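Side-chain contacts in aminoacyl-tRNA synthetase (Cryptosporidium parvum, PDB 5F9Z), which is a prolyl-tRNA ligase that probably activates proline with ATP and attaches it to its cognate tRNA, and binds halofuginone beside an ATP analogue: residues S37-Y42 and L293-K298; Q68-K71 and Q76-Y79. All blocks are in the same frame, centred on the assembly; numbering follows the deposited sequence.

Interaction 1 of 2, residues S37-Y42 and L293-K298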
loop_
_atom_site.group_PDB
_atom_site.type_symbol
_atom_site.label_atom_id
_atom_site.label_comp_id
_atom_site.label_asym_id
_atom_site.label_seq_id
_atom_site.Cartn_x
_atom_site.Cartn_y
_atom_site.Cartn_z
ATOM N N SER A 37 -8.223 -16.722 -3.947
ATOM C CA SER A 37 -8.574 -16.291 -2.602
ATOM C C SER A 37 -9.848 -15.459 -2.564
ATOM O O SER A 37 -10.217 -14.974 -1.488
ATOM C CB SER A 37 -7.427 -15.490 -1.987
ATOM O OG SER A 37 -7.247 -14.260 -2.669
ATOM N N GLU A 38 -10.515 -15.282 -3.707
ATOM C CA GLU A 38 -11.746 -14.496 -3.803
ATOM C C GLU A 38 -11.507 -13.041 -3.407
ATOM O O GLU A 38 -12.341 -12.406 -2.760
ATOM C CB GLU A 38 -12.868 -15.119 -2.970
ATOM C CG GLU A 38 -13.247 -16.518 -3.424
ATOM C CD GLU A 38 -14.317 -17.144 -2.559
ATOM O OE1 GLU A 38 -14.219 -17.037 -1.318
ATOM O OE2 GLU A 38 -15.259 -17.740 -3.121
ATOM N N MET A 39 -10.349 -12.511 -3.800
ATOM C CA MET A 39 -10.040 -11.099 -3.620
ATOM C C MET A 39 -10.440 -10.265 -4.829
ATOM O O MET A 39 -10.987 -9.167 -4.672
ATOM C CB MET A 39 -8.544 -10.911 -3.359
ATOM C CG MET A 39 -8.141 -10.849 -1.900
ATOM S SD MET A 39 -6.466 -10.203 -1.744
ATOM C CE MET A 39 -6.398 -9.839 0.005
ATOM N N ILE A 40 -10.182 -10.773 -6.031
ATOM C CA ILE A 40 -10.251 -9.987 -7.257
ATOM C C ILE A 40 -10.976 -10.786 -8.329
ATOM O O ILE A 40 -10.784 -12.000 -8.454
ATOM C CB ILE A 40 -8.835 -9.589 -7.733
ATOM C CG1 ILE A 40 -8.262 -8.492 -6.838
ATOM C CG2 ILE A 40 -8.839 -9.144 -9.189
ATOM C CD1 ILE A 40 -9.046 -7.207 -6.896
ATOM N N GLU A 41 -11.823 -10.103 -9.094
ATOM C CA GLU A 41 -12.383 -10.627 -10.331
ATOM C C GLU A 41 -11.939 -9.731 -11.477
ATOM O O GLU A 41 -12.035 -8.502 -11.379
ATOM C CB GLU A 41 -13.912 -10.696 -10.274
ATOM C CG GLU A 41 -14.464 -11.830 -9.428
ATOM C CD GLU A 41 -14.336 -13.185 -10.101
ATOM O OE1 GLU A 41 -14.564 -14.206 -9.419
ATOM O OE2 GLU A 41 -14.013 -13.232 -11.307
ATOM N N TYR A 42 -11.444 -10.340 -12.551
ATOM C CA TYR A 42 -11.055 -9.567 -13.721
ATOM C C TYR A 42 -12.291 -9.052 -14.447
ATOM O O TYR A 42 -13.311 -9.741 -14.543
ATOM C CB TYR A 42 -10.196 -10.413 -14.662
ATOM C CG TYR A 42 -8.806 -10.684 -14.134
ATOM C CD1 TYR A 42 -7.813 -9.716 -14.209
ATOM C CD2 TYR A 42 -8.484 -11.908 -13.562
ATOM C CE1 TYR A 42 -6.540 -9.958 -13.728
ATOM C CE2 TYR A 42 -7.213 -12.160 -13.079
ATOM C CZ TYR A 42 -6.245 -11.181 -13.164
ATOM O OH TYR A 42 -4.979 -11.428 -12.685
ATOM N N LEU A 293 -2.408 -16.410 -0.084
ATOM C CA LEU A 293 -2.283 -15.186 0.692
ATOM C C LEU A 293 -1.636 -15.452 2.046
ATOM O O LEU A 293 -1.805 -16.516 2.647
ATOM C CB LEU A 293 -3.652 -14.544 0.913
ATOM C CG LEU A 293 -4.321 -13.784 -0.228
ATOM C CD1 LEU A 293 -5.697 -13.334 0.219
ATOM C CD2 LEU A 293 -3.479 -12.590 -0.640
ATOM N N VAL A 294 -0.881 -14.465 2.515
ATOM C CA VAL A 294 -0.449 -14.374 3.904
ATOM C C VAL A 294 -0.797 -12.964 4.353
ATOM O O VAL A 294 -0.179 -11.994 3.899
ATOM C CB VAL A 294 1.047 -14.658 4.084
ATOM C CG1 VAL A 294 1.463 -14.379 5.518
ATOM C CG2 VAL A 294 1.364 -16.098 3.709
ATOM N N LEU A 295 -1.790 -12.845 5.219
ATOM C CA LEU A 295 -2.252 -11.515 5.564
ATOM C C LEU A 295 -1.828 -11.141 6.976
ATOM O O LEU A 295 -1.844 -11.991 7.873
ATOM C CB LEU A 295 -3.778 -11.425 5.453
ATOM C CG LEU A 295 -4.348 -11.764 4.074
ATOM C CD1 LEU A 295 -5.865 -11.800 4.108
ATOM C CD2 LEU A 295 -3.857 -10.769 3.035
ATOM N N PRO A 296 -1.426 -9.893 7.198
ATOM C CA PRO A 296 -1.186 -9.424 8.561
ATOM C C PRO A 296 -2.458 -9.513 9.380
ATOM O O PRO A 296 -3.552 -9.221 8.873
ATOM C CB PRO A 296 -0.749 -7.964 8.363
ATOM C CG PRO A 296 -0.248 -7.904 6.960
ATOM C CD PRO A 296 -1.095 -8.871 6.191
ATOM N N PRO A 297 -2.362 -9.931 10.645
ATOM C CA PRO A 297 -3.572 -10.041 11.478
ATOM C C PRO A 297 -4.362 -8.747 11.597
ATOM O O PRO A 297 -5.571 -8.802 11.856
ATOM C CB PRO A 297 -3.018 -10.484 12.839
ATOM C CG PRO A 297 -1.757 -11.199 12.506
ATOM C CD PRO A 297 -1.174 -10.484 11.318
ATOM N N LYS A 298 -3.727 -7.588 11.410
ATOM C CA LYS A 298 -4.433 -6.319 11.530
ATOM C C LYS A 298 -5.346 -6.030 10.345
ATOM O O LYS A 298 -6.220 -5.163 10.457
ATOM C CB LYS A 298 -3.437 -5.171 11.708
ATOM C CG LYS A 298 -2.750 -5.160 13.062
ATOM C CD LYS A 298 -1.960 -3.880 13.265
ATOM C CE LYS A 298 -1.410 -3.784 14.678
ATOM N NZ LYS A 298 -0.652 -2.519 14.889
#
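Inside the Schellman motif that closes helix 26-36, Ser-37, and just after it Met-39, meet Leu-293 and Leu-295 of the loop that leads toward the anticodon-binding part of the enzyme. The chain turns at Glu-38, whose positive phi swings it out of the helical path, and the residues on either side of the turn both face the loop. Leu-293 supplies most of the loop's share. Its CD1 methyl is shared: Ser-37 lies against it with CB at 3.5 Å and OG at 3.4 Å, while Met-39 brings its CE methyl to 3.6 Å from the same carbon. The sulfur touches both branches of this leucine, with Met-39 SD 4.0 Å from Leu-293 CD2. Here the thioether end meets the leucine methyls head-on. With chi2 (-165°) and chi3 (166°) both extended, the chain spans Leu-293 and delivers CE to Leu-295. It runs alongside that second leucine, the two pointing opposite ways, with Met-39 CE 4.1 Å from Leu-295 CD2. Ser-37 OG is polar in an apolar setting, yet it is satisfied by the carbonyl of Val-33 and offers the leucine only van der Waals contact. Around this buried cluster, Ile-284 of helix 278-287 packs on both Met-39 and Leu-293, and Val-33 of helix 26-36 touches Leu-293, so the two helices converge here. The helix 347-356 side joins through a Leu-293 to Val-356 backbone bond and through Lys-357 NZ, salt-bridged to Glu-38 OE1 and hydrogen-bonded to Ser-37 O.

Interaction 2 of 2, residues Q68-K71 and Q76-Y79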
loop_
_atom_site.group_PDB
_atom_site.type_symbol
_atom_site.label_atom_id
_atom_site.label_comp_id
_atom_site.label_asym_id
_atom_site.label_seq_id
_atom_site.Cartn_x
_atom_site.Cartn_y
_atom_site.Cartn_z
ATOM N N GLN A 68 -8.900 7.807 11.065
ATOM C CA GLN A 68 -8.745 8.186 12.465
ATOM C C GLN A 68 -7.419 8.895 12.708
ATOM O O GLN A 68 -7.323 9.730 13.615
ATOM C CB GLN A 68 -8.860 6.951 13.360
ATOM N N LYS A 69 -6.394 8.582 11.911
ATOM C CA LYS A 69 -5.095 9.225 12.082
ATOM C C LYS A 69 -5.147 10.694 11.678
ATOM O O LYS A 69 -4.657 11.565 12.405
ATOM C CB LYS A 69 -4.030 8.484 11.272
ATOM C CG LYS A 69 -3.694 7.099 11.794
ATOM C CD LYS A 69 -3.104 7.159 13.192
ATOM C CE LYS A 69 -2.697 5.776 13.677
ATOM N NZ LYS A 69 -2.147 5.811 15.060
ATOM N N ILE A 70 -5.734 10.990 10.515
ATOM C CA ILE A 70 -5.755 12.371 10.041
ATOM C C ILE A 70 -6.742 13.207 10.843
ATOM O O ILE A 70 -6.590 14.431 10.938
ATOM C CB ILE A 70 -6.067 12.424 8.533
ATOM C CG1 ILE A 70 -7.372 11.689 8.226
ATOM C CG2 ILE A 70 -4.916 11.841 7.740
ATOM C CD1 ILE A 70 -7.782 11.767 6.769
ATOM N N LYS A 71 -7.762 12.578 11.430
ATOM C CA LYS A 71 -8.653 13.305 12.326
ATOM C C LYS A 71 -7.936 13.787 13.580
ATOM O O LYS A 71 -8.392 14.749 14.208
ATOM C CB LYS A 71 -9.853 12.433 12.700
ATOM C CG LYS A 71 -10.946 12.407 11.644
ATOM C CD LYS A 71 -12.059 11.433 12.010
ATOM C CE LYS A 71 -13.298 11.668 11.159
ATOM N NZ LYS A 71 -12.997 11.659 9.699
ATOM N N GLN A 76 -10.547 17.405 7.946
ATOM C CA GLN A 76 -11.972 17.164 7.778
ATOM C C GLN A 76 -12.243 16.504 6.434
ATOM O O GLN A 76 -11.597 16.822 5.431
ATOM C CB GLN A 76 -12.764 18.467 7.887
ATOM C CG GLN A 76 -12.810 19.045 9.290
ATOM C CD GLN A 76 -13.652 20.301 9.374
ATOM O OE1 GLN A 76 -13.660 21.120 8.454
ATOM N NE2 GLN A 76 -14.371 20.459 10.479
ATOM N N ASN A 77 -13.202 15.584 6.421
ATOM C CA ASN A 77 -13.579 14.885 5.203
ATOM C C ASN A 77 -14.677 15.643 4.469
ATOM O O ASN A 77 -15.602 16.180 5.086
ATOM C CB ASN A 77 -14.045 13.461 5.513
ATOM C CG ASN A 77 -12.895 12.532 5.835
ATOM O OD1 ASN A 77 -11.739 12.824 5.524
ATOM N ND2 ASN A 77 -13.204 11.398 6.453
ATOM N N ALA A 78 -14.558 15.687 3.145
ATOM C CA ALA A 78 -15.560 16.283 2.275
ATOM C C ALA A 78 -15.687 15.404 1.039
ATOM O O ALA A 78 -15.038 14.359 0.928
ATOM C CB ALA A 78 -15.189 17.724 1.905
ATOM N N TYR A 79 -16.536 15.820 0.103
ATOM C CA TYR A 79 -16.635 15.123 -1.176
ATOM C C TYR A 79 -16.961 16.130 -2.265
ATOM O O TYR A 79 -18.028 16.751 -2.241
ATOM C CB TYR A 79 -17.687 14.014 -1.142
ATOM C CG TYR A 79 -17.733 13.229 -2.435
ATOM C CD1 TYR A 79 -16.787 12.250 -2.706
ATOM C CD2 TYR A 79 -18.707 13.483 -3.393
ATOM C CE1 TYR A 79 -16.815 11.536 -3.891
ATOM C CE2 TYR A 79 -18.743 12.776 -4.580
ATOM C CZ TYR A 79 -17.794 11.803 -4.823
ATOM O OH TYR A 79 -17.825 11.094 -6.002
HETATM O O HOH W 1 -10.829 13.150 8.201
HETATM O O HOH W 2 -14.588 14.366 9.067
#
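Asn-77 and Lys-71 illustrate how two donor groups can sit close together when a shared carboxylate accepts from both and two waters take up more of the lysine's hydrogens. The asparagine can be followed outward from strand 76-77. Its CB passes 3.7 Å from water 2, which accepts from the backbone N of the same residue and from Lys-71 NZ. At CG the side chain flattens into an amide, and Lys-71 NZ stands over one face of it, 4.0 Å from Asn-77 CG, the lysine chain running nearly perpendicular to the asparagine side chain. A small second torsion (chi2 -18°) leaves OD1 almost eclipsed with CA and directs ND2 outward, beneath the ammonium group. Asn-77 ND2 and Lys-71 NZ are 3.3 Å apart, but both are donors and do not bond; the carboxylate of Asp-67 reconciles them, its OD1 accepting from the amide and its OD2 forming a salt bridge with the lysine. The other branch of the amide, Asn-77 OD1, receives a weak bond from water 1, 2.8 Å away and steeply above the amide plane on the same face as the lysine. That water in turn accepts from Lys-71 NZ at 3.0 Å. Alongside, Ile-70 CD1 approaches Asn-77 OD1 to 4.3 Å, the buried edge of an otherwise exposed contact. The lysine arrives through an extended chain that bends at its last bond (chi4 53°), turning NZ back to the amide and both waters. Behind the pair, Asn-77 OD1 also accepts from Asn-147 ND2 of strand 144-153, which runs parallel to strand 76-77. Ile-70 packs on Asn-147 too and rests on Ile-191 of helix 181-202, so the end of helix 53-71 is set against both.

In the fold
The two contacts show chemistry following location. Interaction 1 is fully buried and nearly all apolar, with methyls and a thioether meeting between pieces of chain some 250 residues apart. Interaction 2 joins neighbours in sequence, the end of helix 53-71 and strand 76-77, and lies largely at the surface, where water and a carboxylate mediate between polar tips. They hold different elements: 37-42 with 293-298 ties the end of an N-terminal helix to the connection toward the five-stranded sheet, whereas 68-71 with 76-79 closes a short helix-to-strand turn beside strand 144-153. Their centres are 26 Å apart, and interaction 2 is nested within the loop closed by interaction 1.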